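Local coordinates for insecticidal crystal protein Cry7Cal (Bacillus thuringiensis, PDB 5ZI1) that is an insecticidal crystal toxin active against the locust Locusta migratoria manilensis, probably acting by receptor binding and pore formation in the gut membrane, at residues Leu249-Phe254 with Tyr428-Ser433; Thr322-Thr325 with Glu330-Phe333; Glu265-Asp270 with Glu307-Phe312; Tyr324-Thr329 with Ala572-Met577; Gly35-Phe40 with Ser95-Trp100. All coordinates share one frame; numbering follows the deposited sequence.

Interaction 1: residues Leu249-Phe254 with Tyr428-Ser433; sequences LTRQIF and YGHRLS
Q252 and S433 make the nearest backbone approach, CA to CA 7.8 Å, so 249-254 and 428-433 are not paired directly; strand 448-454 lies between them in a three-stranded antiparallel sheet, and they meet through side chains. R251 is joined to H430 by a hydrogen bond. NH2 of R251 donates to NE2 of H430 at 3.0 Å with an N-H...acceptor angle of 162°, and guanidinium and imidazole planes are only 24° apart, so the two flat groups meet edge to edge. R251 gets there by folding back: CG sits between the backbone N and the carbonyl carbon (chi1 82°) and the chain bends again at chi2. The same NH2 has its salt-bridge partner in D228, and a bound acetate, probably from the crystallisation liquor, lies nearby. CD1 of I253 comes within van der Waals range of the imidazole, 3.6 Å from NE2 of H430, obliquely to the ring. At the other end Q252 stretches out fully extended to place OE1 3.0 Å from OG of S433; that hydroxyl also has G451 O within reach, which leaves its proton unassigned. H454 packs edge-to-face on the H430 ring, and I224 and T223 of helix 208-227 lie against H430 and R251, so the contact sits where the N-terminal helical domain meets the second domain. With NE2 serving as acceptor, H430 is probably neutral and protonated on ND1, while the cation of R251 has its counter-charge in D228, tying sheet and helical domain together.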
# COMPACT_ATOMS: atom_id res chain seq x y z
N LEU A 249 -2.38 -5.25 -0.33
CA LEU A 249 -2.29 -3.81 -0.55
C LEU A 249 -2.43 -3.54 -2.04
O LEU A 249 -1.49 -3.77 -2.80
CB LEU A 249 -0.95 -3.27 -0.05
CG LEU A 249 -0.53 -3.57 1.37
CD1 LEU A 249 0.96 -3.27 1.55
CD2 LEU A 249 -1.39 -2.74 2.35
N THR A 250 -3.57 -3.00 -2.46
CA THR A 250 -3.84 -2.80 -3.87
C THR A 250 -3.44 -1.43 -4.39
O THR A 250 -3.70 -1.12 -5.55
CB THR A 250 -5.33 -3.00 -4.14
OG1 THR A 250 -6.06 -2.04 -3.37
CG2 THR A 250 -5.76 -4.41 -3.75
N ARG A 251 -2.86 -0.58 -3.55
CA ARG A 251 -2.56 0.78 -3.96
C ARG A 251 -1.39 0.81 -4.94
O ARG A 251 -0.46 0.01 -4.84
CB ARG A 251 -2.27 1.66 -2.75
CG ARG A 251 -0.85 1.60 -2.19
CD ARG A 251 -0.52 0.25 -1.61
NE ARG A 251 0.83 0.15 -1.05
CZ ARG A 251 1.95 -0.02 -1.75
NH1 ARG A 251 1.93 -0.09 -3.08
NH2 ARG A 251 3.11 -0.11 -1.11
N GLN A 252 -1.44 1.73 -5.89
CA GLN A 252 -0.39 1.90 -6.89
C GLN A 252 0.42 3.15 -6.57
O GLN A 252 -0.15 4.23 -6.37
CB GLN A 252 -1.01 2.01 -8.29
CG GLN A 252 -0.02 2.26 -9.46
CD GLN A 252 -0.75 2.27 -10.80
OE1 GLN A 252 -0.65 1.33 -11.58
NE2 GLN A 252 -1.51 3.33 -11.05
N ILE A 253 1.74 3.03 -6.53
CA ILE A 253 2.61 4.18 -6.32
C ILE A 253 3.58 4.34 -7.48
O ILE A 253 3.86 3.39 -8.22
CB ILE A 253 3.36 4.09 -4.99
CG1 ILE A 253 4.15 2.80 -4.92
CG2 ILE A 253 2.38 4.24 -3.80
CD1 ILE A 253 4.67 2.54 -3.50
N PHE A 254 4.09 5.57 -7.62
CA PHE A 254 4.92 5.95 -8.77
C PHE A 254 6.30 6.38 -8.32
O PHE A 254 6.43 7.18 -7.39
CB PHE A 254 4.27 7.06 -9.58
CG PHE A 254 3.11 6.57 -10.41
CD1 PHE A 254 1.86 6.32 -9.81
CD2 PHE A 254 3.27 6.29 -11.77
CE1 PHE A 254 0.78 5.87 -10.55
CE2 PHE A 254 2.20 5.82 -12.52
CZ PHE A 254 0.95 5.60 -11.91
N TYR A 428 11.41 -9.06 -3.08
CA TYR A 428 11.00 -7.83 -3.74
C TYR A 428 9.56 -7.53 -3.35
O TYR A 428 8.73 -8.44 -3.27
CB TYR A 428 11.14 -7.92 -5.27
CG TYR A 428 10.24 -8.93 -5.97
CD1 TYR A 428 10.55 -10.28 -5.99
CD2 TYR A 428 9.10 -8.51 -6.64
CE1 TYR A 428 9.73 -11.21 -6.64
CE2 TYR A 428 8.28 -9.42 -7.28
CZ TYR A 428 8.59 -10.77 -7.28
OH TYR A 428 7.75 -11.66 -7.93
N GLY A 429 9.27 -6.26 -3.11
CA GLY A 429 7.96 -5.90 -2.56
C GLY A 429 7.01 -5.33 -3.58
O GLY A 429 5.81 -5.20 -3.31
N HIS A 430 7.51 -5.01 -4.78
CA HIS A 430 6.72 -4.29 -5.76
C HIS A 430 6.97 -4.86 -7.15
O HIS A 430 8.02 -5.44 -7.44
CB HIS A 430 7.02 -2.78 -5.72
CG HIS A 430 6.49 -2.09 -4.48
ND1 HIS A 430 7.20 -2.04 -3.29
CD2 HIS A 430 5.33 -1.44 -4.25
CE1 HIS A 430 6.49 -1.38 -2.39
NE2 HIS A 430 5.35 -1.00 -2.95
N ARG A 431 5.99 -4.66 -8.03
CA ARG A 431 6.06 -5.10 -9.41
C ARG A 431 5.57 -3.95 -10.29
O ARG A 431 4.72 -3.16 -9.87
CB ARG A 431 5.18 -6.35 -9.67
CG ARG A 431 3.72 -6.02 -9.95
CD ARG A 431 2.87 -7.20 -10.31
NE ARG A 431 2.75 -8.17 -9.22
CZ ARG A 431 1.99 -7.99 -8.14
NH1 ARG A 431 1.32 -6.85 -7.96
NH2 ARG A 431 1.94 -8.94 -7.21
N LEU A 432 6.13 -3.86 -11.49
CA LEU A 432 5.75 -2.78 -12.39
C LEU A 432 4.30 -2.95 -12.80
O LEU A 432 3.85 -4.06 -13.09
CB LEU A 432 6.65 -2.75 -13.62
CG LEU A 432 6.51 -1.62 -14.64
CD1 LEU A 432 6.94 -0.26 -14.11
CD2 LEU A 432 7.38 -1.97 -15.87
N SER A 433 3.56 -1.84 -12.81
CA SER A 433 2.16 -1.90 -13.17
C SER A 433 1.73 -0.88 -14.20
O SER A 433 0.70 -1.08 -14.84
CB SER A 433 1.27 -1.78 -11.92
OG SER A 433 1.59 -0.62 -11.14

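Interaction 2: residues Thr322-Thr325 with Glu330-Phe333; sequences TQYT and ENTF
T322 carries OG1 between its backbone N and carbonyl carbon (chi1 66°), while N331, with CG anti to its own carbonyl carbon (chi1 -51°), swings its amide across the neighbouring strand; together these torsions set ND2 of N331 beside OG1 of T322. At 3.4 Å the bond from ND2 to OG1 is weak, and OG1 has a further hydrogen bond with Q294. The same amide nitrogen hangs over the aromatic face of Y324, 3.4 Å above the plane and over its centre, with ring and amide planes turned 52° against each other. Amide and ring therefore meet neither stacked flat nor squarely edge-on. OD1 of N331 lies over the same face, displaced toward the hydroxyl end, 3.6 Å from CE2 of Y324. The F333 ring turns its edge to T322, CE2 lying 3.9 Å from OG1. Beneath these side chains two backbone bonds join the strands: T322 N to N331 O at 2.8 Å, and N331 N to T322 O at 2.7 Å. CA of E330 adds a C-H...O contact with T322 O. Q294, on the next strand, also touches Y324, N331 and F333. T322 and N331 are thus a hydrogen-bonded pair of antiparallel strands, closing the beta hairpin 312-324/331-336 along one margin of a four-stranded sheet in the second domain of the toxin.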
# COMPACT_ATOMS: atom_id res chain seq x y z
N THR A 322 -3.33 -3.71 -19.89
CA THR A 322 -3.55 -4.38 -18.62
C THR A 322 -4.73 -5.33 -18.75
O THR A 322 -5.58 -5.18 -19.64
CB THR A 322 -3.81 -3.38 -17.47
OG1 THR A 322 -5.05 -2.71 -17.72
CG2 THR A 322 -2.70 -2.34 -17.37
N GLN A 323 -4.80 -6.29 -17.82
CA GLN A 323 -5.97 -7.12 -17.58
C GLN A 323 -6.40 -7.01 -16.12
O GLN A 323 -5.55 -6.91 -15.22
CB GLN A 323 -5.67 -8.58 -17.91
CG GLN A 323 -5.41 -8.83 -19.39
CD GLN A 323 -4.84 -10.20 -19.67
OE1 GLN A 323 -4.90 -11.10 -18.84
NE2 GLN A 323 -4.27 -10.37 -20.86
N TYR A 324 -7.72 -7.04 -15.88
CA TYR A 324 -8.25 -7.16 -14.53
C TYR A 324 -7.96 -8.56 -13.99
O TYR A 324 -7.46 -9.43 -14.69
CB TYR A 324 -9.74 -6.88 -14.51
CG TYR A 324 -10.08 -5.46 -14.90
CD1 TYR A 324 -9.38 -4.38 -14.36
CD2 TYR A 324 -11.10 -5.19 -15.80
CE1 TYR A 324 -9.68 -3.09 -14.71
CE2 TYR A 324 -11.41 -3.89 -16.17
CZ TYR A 324 -10.70 -2.84 -15.61
OH TYR A 324 -11.01 -1.55 -15.97
N THR A 325 -8.25 -8.76 -12.71
CA THR A 325 -7.91 -10.04 -12.08
C THR A 325 -8.77 -11.16 -12.65
O THR A 325 -10.00 -11.03 -12.74
CB THR A 325 -8.12 -9.95 -10.57
OG1 THR A 325 -7.41 -8.81 -10.03
CG2 THR A 325 -7.62 -11.22 -9.93
N GLU A 330 -8.74 -6.97 -22.39
CA GLU A 330 -7.57 -6.11 -22.36
C GLU A 330 -8.02 -4.67 -22.16
O GLU A 330 -9.01 -4.23 -22.75
CB GLU A 330 -6.76 -6.24 -23.64
CG GLU A 330 -6.09 -7.59 -23.83
CD GLU A 330 -5.24 -7.64 -25.10
OE1 GLU A 330 -5.58 -6.94 -26.08
OE2 GLU A 330 -4.23 -8.38 -25.11
N ASN A 331 -7.32 -3.96 -21.28
CA ASN A 331 -7.48 -2.53 -21.14
C ASN A 331 -6.26 -1.88 -21.78
O ASN A 331 -5.12 -2.24 -21.45
CB ASN A 331 -7.61 -2.12 -19.67
CG ASN A 331 -8.69 -2.94 -18.94
OD1 ASN A 331 -9.86 -2.87 -19.28
ND2 ASN A 331 -8.28 -3.73 -17.94
N THR A 332 -6.50 -0.95 -22.71
CA THR A 332 -5.43 -0.29 -23.44
C THR A 332 -5.45 1.20 -23.16
O THR A 332 -6.50 1.83 -23.31
CB THR A 332 -5.56 -0.53 -24.95
OG1 THR A 332 -5.53 -1.93 -25.19
CG2 THR A 332 -4.43 0.16 -25.72
N PHE A 333 -4.29 1.75 -22.80
CA PHE A 333 -4.11 3.19 -22.63
C PHE A 333 -3.01 3.68 -23.56
O PHE A 333 -1.88 3.16 -23.52
CB PHE A 333 -3.80 3.51 -21.17
CG PHE A 333 -4.78 2.88 -20.23
CD1 PHE A 333 -5.98 3.50 -19.96
CD2 PHE A 333 -4.53 1.63 -19.69
CE1 PHE A 333 -6.91 2.91 -19.11
CE2 PHE A 333 -5.44 1.04 -18.85
CZ PHE A 333 -6.64 1.69 -18.56

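Interaction 3: residues Glu265-Asp270 with Glu307-Phe312; sequences ETKYPD and EPNDRF
Y268 and D310 come from opposite directions, and OD2 of D310 meets the phenol edge near the ring plane: the OH of Y268 donates to OD2 of D310 at 2.8 Å, on the syn side of the carboxylate. Ring and carboxylate planes are just 19° apart, so the two planes are close to parallel, OD2 lying at the ring edge. The neighbouring K267 leaves the backbone with CG anti to N (chi1 -171°) and passes over the Y268 ring, its CG 4.1 Å above the plane. A bend at chi3 then carries NZ to OD1 of N309, 2.9 Å off, in a weak hydrogen bond. The 307-312 loop joins strands 294-306 and 312-324 of a hairpin at the far end of the second domain, where related Cry toxins carry the apical loops thought to engage receptors; a similar role here is only probable. N309 has an unusual chi1 of 32°, off the normal staggered values, and OD1 also accepts the backbone N of D310 at 2.8 Å, curling the asparagine back over its own loop. N364 adds a weak bond to OD1, and S366 is bonded to the amide nitrogen, which helps to fix the amide's rotation. NZ of K267 stays 4.1 Å from OD2 of D310, near enough that it would probably favour the ionised carboxylate although the pair forms no salt bridge.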
# COMPACT_ATOMS: atom_id res chain seq x y z
N GLU A 265 23.58 22.35 -16.86
CA GLU A 265 24.20 23.16 -17.89
C GLU A 265 23.09 23.64 -18.81
O GLU A 265 22.07 22.97 -18.95
CB GLU A 265 25.27 22.36 -18.67
CG GLU A 265 26.47 21.99 -17.81
CD GLU A 265 27.39 20.99 -18.46
OE1 GLU A 265 27.23 20.71 -19.67
OE2 GLU A 265 28.28 20.47 -17.75
N THR A 266 23.29 24.80 -19.42
CA THR A 266 22.19 25.40 -20.18
C THR A 266 21.68 24.47 -21.27
O THR A 266 20.50 24.53 -21.63
CB THR A 266 22.61 26.74 -20.79
OG1 THR A 266 23.30 26.50 -22.02
CG2 THR A 266 23.52 27.50 -19.85
N LYS A 267 22.53 23.58 -21.78
CA LYS A 267 22.09 22.67 -22.83
C LYS A 267 21.43 21.42 -22.26
O LYS A 267 20.55 20.83 -22.90
CB LYS A 267 23.29 22.28 -23.71
CG LYS A 267 22.93 21.51 -24.94
CD LYS A 267 23.95 21.77 -26.04
CE LYS A 267 24.19 20.51 -26.84
NZ LYS A 267 25.34 20.63 -27.81
N TYR A 268 21.85 20.99 -21.08
CA TYR A 268 21.30 19.80 -20.43
C TYR A 268 20.60 20.18 -19.13
O TYR A 268 21.03 19.80 -18.04
CB TYR A 268 22.43 18.80 -20.20
CG TYR A 268 23.19 18.46 -21.46
CD1 TYR A 268 22.60 17.70 -22.46
CD2 TYR A 268 24.50 18.90 -21.66
CE1 TYR A 268 23.26 17.39 -23.62
CE2 TYR A 268 25.19 18.58 -22.82
CZ TYR A 268 24.56 17.83 -23.79
OH TYR A 268 25.22 17.50 -24.96
N PRO A 269 19.52 20.95 -19.19
CA PRO A 269 18.87 21.38 -17.95
C PRO A 269 18.09 20.24 -17.30
O PRO A 269 17.83 19.20 -17.91
CB PRO A 269 17.93 22.51 -18.40
CG PRO A 269 17.58 22.14 -19.81
CD PRO A 269 18.77 21.38 -20.39
N ASP A 270 17.76 20.44 -16.03
CA ASP A 270 16.76 19.60 -15.37
C ASP A 270 15.43 19.67 -16.12
O ASP A 270 15.03 20.71 -16.64
CB ASP A 270 16.55 20.03 -13.93
CG ASP A 270 17.75 19.74 -13.04
OD1 ASP A 270 18.68 19.06 -13.50
OD2 ASP A 270 17.75 20.19 -11.87
N GLU A 307 18.34 15.36 -34.42
CA GLU A 307 19.74 15.75 -34.52
C GLU A 307 19.88 17.28 -34.42
O GLU A 307 20.22 17.96 -35.39
CB GLU A 307 20.35 15.22 -35.83
CG GLU A 307 21.85 15.32 -35.92
CD GLU A 307 22.45 14.32 -36.90
OE1 GLU A 307 23.61 13.89 -36.70
OE2 GLU A 307 21.78 13.94 -37.89
N PRO A 308 19.62 17.85 -33.23
CA PRO A 308 19.79 19.30 -33.05
C PRO A 308 21.26 19.69 -33.04
O PRO A 308 21.63 20.82 -33.39
CB PRO A 308 19.15 19.57 -31.68
CG PRO A 308 19.24 18.28 -30.97
CD PRO A 308 19.04 17.23 -32.03
N ASN A 309 22.08 18.75 -32.56
CA ASN A 309 23.54 18.83 -32.54
C ASN A 309 24.04 17.46 -32.14
O ASN A 309 24.53 16.70 -32.98
CB ASN A 309 24.06 19.91 -31.59
CG ASN A 309 23.16 20.10 -30.38
OD1 ASN A 309 23.25 19.34 -29.41
ND2 ASN A 309 22.38 21.18 -30.38
N ASP A 310 23.87 17.09 -30.87
CA ASP A 310 23.84 15.68 -30.54
C ASP A 310 22.75 15.01 -31.37
O ASP A 310 21.86 15.68 -31.92
CB ASP A 310 23.51 15.45 -29.07
CG ASP A 310 24.31 16.34 -28.14
OD1 ASP A 310 25.55 16.39 -28.24
OD2 ASP A 310 23.66 16.96 -27.27
N ARG A 311 22.79 13.68 -31.43
CA ARG A 311 21.74 12.91 -32.09
C ARG A 311 21.30 11.81 -31.13
O ARG A 311 22.13 11.21 -30.46
CB ARG A 311 22.23 12.36 -33.46
CG ARG A 311 21.65 11.00 -33.90
CD ARG A 311 22.04 10.67 -35.38
NE ARG A 311 21.23 11.47 -36.32
CZ ARG A 311 20.30 10.98 -37.14
NH1 ARG A 311 20.05 9.67 -37.14
NH2 ARG A 311 19.62 11.79 -37.95
N PHE A 312 19.99 11.59 -31.04
CA PHE A 312 19.43 10.73 -30.00
C PHE A 312 17.95 10.53 -30.24
O PHE A 312 17.27 11.40 -30.78
CB PHE A 312 19.61 11.33 -28.60
CG PHE A 312 19.10 12.72 -28.49
CD1 PHE A 312 17.76 12.96 -28.17
CD2 PHE A 312 19.94 13.80 -28.74
CE1 PHE A 312 17.27 14.24 -28.09
CE2 PHE A 312 19.46 15.10 -28.64
CZ PHE A 312 18.11 15.32 -28.32

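Interaction 4: residues Tyr324-Thr329 with Ala572-Met577; sequences YTKSTT and AAELSM
K326 and E574 supply the charged part of the contact, a single salt bridge in which NZ of the lysine sits 3.3 Å from OE2 of the glutamate, a long separation, so the hydrogen bond within the salt bridge is weak. The two side chains cross obliquely, each kinked on the way: K326 bends at chi3 (88°), and E574, whose CG lies anti to the backbone N, bends at chi2 (-98°) to bring its carboxylate round. NZ has a second weak partner in S515, so the ammonium is shared between two loose contacts, and E574 is exposed to solvent.

The remaining bonds are local and shape the two ends. A type II beta turn from Y324 to S327 gives K326 a left-handed backbone; its closing bond, S327 N to Y324 O, is weak at 3.4 Å, as is that from T329 N to S327 OG, also 3.4 Å. In the other segment, S576 OG donates to A573 O at 2.7 Å and braces the bend on which E574 stands.

In the fold, the contact joins the turn of hairpin 312-324/331-336 in the second domain to the start of strand 575-580 in the third. R513 hydrogen-bonds the carbonyl of K326 and also touches E574, while backbone bonds of E574 with L514 and S576 with M512 join this segment to strand 508-513 and the residue after it, 508-513 being a neighbour of 575-580 in its five-stranded sheet.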
# COMPACT_ATOMS: atom_id res chain seq x y z
N TYR A 324 -7.72 -7.04 -15.88
CA TYR A 324 -8.25 -7.16 -14.53
C TYR A 324 -7.96 -8.56 -13.99
O TYR A 324 -7.46 -9.43 -14.69
CB TYR A 324 -9.74 -6.88 -14.51
CG TYR A 324 -10.08 -5.46 -14.90
CD1 TYR A 324 -9.38 -4.38 -14.36
CD2 TYR A 324 -11.10 -5.19 -15.80
CE1 TYR A 324 -9.68 -3.09 -14.71
CE2 TYR A 324 -11.41 -3.89 -16.17
CZ TYR A 324 -10.70 -2.84 -15.61
OH TYR A 324 -11.01 -1.55 -15.97
N THR A 325 -8.25 -8.76 -12.71
CA THR A 325 -7.91 -10.04 -12.08
C THR A 325 -8.77 -11.16 -12.65
O THR A 325 -10.00 -11.03 -12.74
CB THR A 325 -8.12 -9.95 -10.57
OG1 THR A 325 -7.41 -8.81 -10.03
CG2 THR A 325 -7.62 -11.22 -9.93
N LYS A 326 -8.12 -12.27 -13.06
CA LYS A 326 -8.80 -13.45 -13.62
C LYS A 326 -9.78 -13.09 -14.74
O LYS A 326 -10.82 -13.73 -14.91
CB LYS A 326 -9.53 -14.26 -12.53
CG LYS A 326 -8.60 -15.08 -11.65
CD LYS A 326 -9.27 -16.35 -11.13
CE LYS A 326 -9.12 -17.52 -12.10
NZ LYS A 326 -9.92 -18.72 -11.65
N SER A 327 -9.45 -12.06 -15.50
CA SER A 327 -10.13 -11.73 -16.74
C SER A 327 -9.07 -11.66 -17.83
O SER A 327 -7.90 -11.38 -17.55
CB SER A 327 -10.90 -10.40 -16.61
OG SER A 327 -11.43 -9.98 -17.85
N THR A 328 -9.47 -11.95 -19.08
CA THR A 328 -8.55 -11.85 -20.21
C THR A 328 -8.81 -10.62 -21.07
O THR A 328 -7.98 -10.30 -21.93
CB THR A 328 -8.63 -13.09 -21.13
OG1 THR A 328 -9.92 -13.16 -21.75
CG2 THR A 328 -8.30 -14.39 -20.39
N THR A 329 -9.95 -9.96 -20.89
CA THR A 329 -10.23 -8.70 -21.57
C THR A 329 -9.08 -7.72 -21.35
O THR A 329 -8.50 -7.64 -20.27
CB THR A 329 -11.55 -8.10 -21.07
OG1 THR A 329 -12.57 -9.09 -21.13
CG2 THR A 329 -11.98 -6.90 -21.91
N ALA A 572 -18.72 -21.35 -2.12
CA ALA A 572 -18.03 -20.39 -2.98
C ALA A 572 -18.35 -20.64 -4.44
O ALA A 572 -18.08 -21.72 -4.97
CB ALA A 572 -16.52 -20.50 -2.76
N ALA A 573 -18.94 -19.64 -5.09
CA ALA A 573 -19.08 -19.65 -6.53
C ALA A 573 -17.80 -19.14 -7.19
O ALA A 573 -17.30 -18.06 -6.84
CB ALA A 573 -20.27 -18.79 -6.96
N GLU A 574 -17.26 -19.90 -8.14
CA GLU A 574 -16.09 -19.44 -8.88
C GLU A 574 -16.32 -18.08 -9.52
O GLU A 574 -15.39 -17.28 -9.63
CB GLU A 574 -15.68 -20.47 -9.93
CG GLU A 574 -14.26 -20.28 -10.49
CD GLU A 574 -14.22 -19.52 -11.82
OE1 GLU A 574 -15.32 -19.27 -12.39
OE2 GLU A 574 -13.11 -19.17 -12.29
N LEU A 575 -17.55 -17.80 -9.95
CA LEU A 575 -17.95 -16.49 -10.46
C LEU A 575 -18.89 -15.88 -9.42
O LEU A 575 -20.07 -16.22 -9.36
CB LEU A 575 -18.61 -16.62 -11.82
CG LEU A 575 -19.27 -15.37 -12.41
CD1 LEU A 575 -18.30 -14.20 -12.49
CD2 LEU A 575 -19.88 -15.63 -13.77
N SER A 576 -18.36 -14.99 -8.58
CA SER A 576 -19.12 -14.44 -7.47
C SER A 576 -19.51 -13.00 -7.74
O SER A 576 -18.70 -12.21 -8.25
CB SER A 576 -18.34 -14.48 -6.16
OG SER A 576 -18.17 -15.80 -5.71
N MET A 577 -20.74 -12.67 -7.37
CA MET A 577 -21.32 -11.35 -7.57
C MET A 577 -21.78 -10.82 -6.22
O MET A 577 -22.30 -11.59 -5.40
CB MET A 577 -22.49 -11.40 -8.55
CG MET A 577 -22.12 -10.96 -9.96
SD MET A 577 -22.16 -12.26 -11.21
CE MET A 577 -21.36 -13.61 -10.36

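Interaction 5: residues Gly35-Phe40 with Ser95-Trp100; sequences GIIGLF and SALEAW
I37 and L97 pack between two antiparallel helices, 33-47 and 73-101, of the alpha-helical bundle that forms the N-terminal domain of delta-endotoxins; locally the axes come within 10.1 Å, with 157° between their N-to-C directions. The tight part consists of I36, I37 and L97, together with the backbone of E98 on which the I37 methyl rests. CG2 of I36 meets CD2 of L97 at 3.8 Å, and CG1 of I37 lies 4.2 Å from CG of L97; CD2 and CG of L97 thus touch one isoleucine each. L97 gets there with CG anti to the backbone N, which lays its branched end toward the other helix. Behind this seam, helix 141-165 closes the interior: F153 packs on I36 and meets the F40 ring at about 45°, while W165 touches L97 and stacks edge-to-face with W100.

The solvent side belongs to the outer part of the E98 chain, which is exposed and runs out extended. What that chain gives the contact is its aliphatic base, which I37 approaches at about a right angle. I37 carries CG1 anti to its carbonyl carbon (chi1 -74°) and then continues straight, thrusting its terminal methyl against the partner backbone instead of another side-chain end. CD1 of I37 accordingly rests 3.6 Å from CA of E98 and 3.9 Å from CB of E98.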
# COMPACT_ATOMS: atom_id res chain seq x y z
N GLY A 35 4.78 -18.39 18.25
CA GLY A 35 4.93 -17.51 17.10
C GLY A 35 4.95 -16.04 17.49
O GLY A 35 5.73 -15.26 16.94
N ILE A 36 4.08 -15.65 18.43
CA ILE A 36 4.09 -14.27 18.93
C ILE A 36 5.48 -13.90 19.44
O ILE A 36 5.96 -12.78 19.21
CB ILE A 36 3.02 -14.09 20.02
CG1 ILE A 36 1.62 -13.95 19.41
CG2 ILE A 36 3.32 -12.88 20.88
CD1 ILE A 36 1.19 -12.54 19.10
N ILE A 37 6.15 -14.83 20.11
CA ILE A 37 7.49 -14.57 20.61
C ILE A 37 8.46 -14.37 19.45
O ILE A 37 9.31 -13.47 19.48
CB ILE A 37 7.96 -15.70 21.55
CG1 ILE A 37 7.23 -15.61 22.90
CG2 ILE A 37 9.47 -15.66 21.74
CD1 ILE A 37 7.40 -16.85 23.77
N GLY A 38 8.33 -15.18 18.41
CA GLY A 38 9.18 -15.01 17.24
C GLY A 38 8.93 -13.71 16.52
O GLY A 38 9.86 -13.06 16.03
N LEU A 39 7.66 -13.29 16.44
CA LEU A 39 7.35 -12.00 15.83
C LEU A 39 7.97 -10.86 16.63
O LEU A 39 8.57 -9.95 16.05
CB LEU A 39 5.84 -11.82 15.72
CG LEU A 39 5.47 -10.46 15.10
CD1 LEU A 39 6.08 -10.37 13.73
CD2 LEU A 39 3.98 -10.24 15.03
N PHE A 40 7.84 -10.90 17.95
CA PHE A 40 8.42 -9.84 18.78
C PHE A 40 9.93 -9.75 18.57
O PHE A 40 10.46 -8.68 18.25
CB PHE A 40 8.09 -10.08 20.24
CG PHE A 40 6.81 -9.42 20.71
CD1 PHE A 40 6.73 -8.04 20.84
CD2 PHE A 40 5.70 -10.19 21.07
CE1 PHE A 40 5.55 -7.44 21.29
CE2 PHE A 40 4.53 -9.61 21.52
CZ PHE A 40 4.45 -8.24 21.63
N SER A 95 10.66 -11.39 27.05
CA SER A 95 11.38 -12.27 27.95
C SER A 95 10.45 -12.89 29.00
O SER A 95 10.56 -14.09 29.30
CB SER A 95 12.52 -11.51 28.61
OG SER A 95 13.21 -12.31 29.54
N ALA A 96 9.51 -12.11 29.56
CA ALA A 96 8.57 -12.69 30.51
C ALA A 96 7.52 -13.53 29.82
O ALA A 96 7.07 -14.54 30.38
CB ALA A 96 7.88 -11.61 31.34
N LEU A 97 7.12 -13.13 28.61
CA LEU A 97 6.21 -13.98 27.83
C LEU A 97 6.85 -15.34 27.54
O LEU A 97 6.16 -16.36 27.54
CB LEU A 97 5.81 -13.27 26.54
CG LEU A 97 4.68 -13.94 25.76
CD1 LEU A 97 3.47 -14.19 26.67
CD2 LEU A 97 4.30 -13.08 24.57
N GLU A 98 8.16 -15.36 27.32
CA GLU A 98 8.83 -16.62 27.02
C GLU A 98 8.94 -17.49 28.26
O GLU A 98 8.68 -18.69 28.21
CB GLU A 98 10.21 -16.34 26.42
CG GLU A 98 10.80 -17.52 25.69
CD GLU A 98 11.96 -17.11 24.80
OE1 GLU A 98 12.42 -17.96 24.01
OE2 GLU A 98 12.41 -15.94 24.90
N ALA A 99 9.33 -16.89 29.40
CA ALA A 99 9.42 -17.65 30.64
C ALA A 99 8.07 -18.26 31.02
O ALA A 99 8.02 -19.38 31.54
CB ALA A 99 9.92 -16.75 31.78
N TRP A 100 6.98 -17.55 30.76
CA TRP A 100 5.67 -18.09 31.12
C TRP A 100 5.27 -19.20 30.15
O TRP A 100 4.75 -20.24 30.57
CB TRP A 100 4.62 -16.98 31.14
CG TRP A 100 3.22 -17.53 31.01
CD1 TRP A 100 2.50 -18.19 31.96
CD2 TRP A 100 2.39 -17.49 29.84
NE1 TRP A 100 1.27 -18.55 31.46
CE2 TRP A 100 1.18 -18.14 30.16
CE3 TRP A 100 2.55 -16.96 28.56
CZ2 TRP A 100 0.14 -18.27 29.24
CZ3 TRP A 100 1.51 -17.10 27.65
CH2 TRP A 100 0.33 -17.75 27.99

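Interaction 1 sits near the middle of the chain, about 7 Å from its centre, where the helical and second domains adjoin. Interactions 2 and 4 share Y324 and T325: the hairpin closed by 322-325 and 330-333 continues into the turn whose K326 reaches the third domain. Their centres are about 14 Å apart, and CG of Q323 lies 3.4 Å from O of T329. Interaction 3 marks the distal loops of the second domain, about 33 Å from interaction 1 between centres, and about 61 Å from interaction 5 in the helical bundle. Along the chain, interactions 2 and 3 are nested inside the loop closed by interaction 1, whereas interaction 4 crosses it.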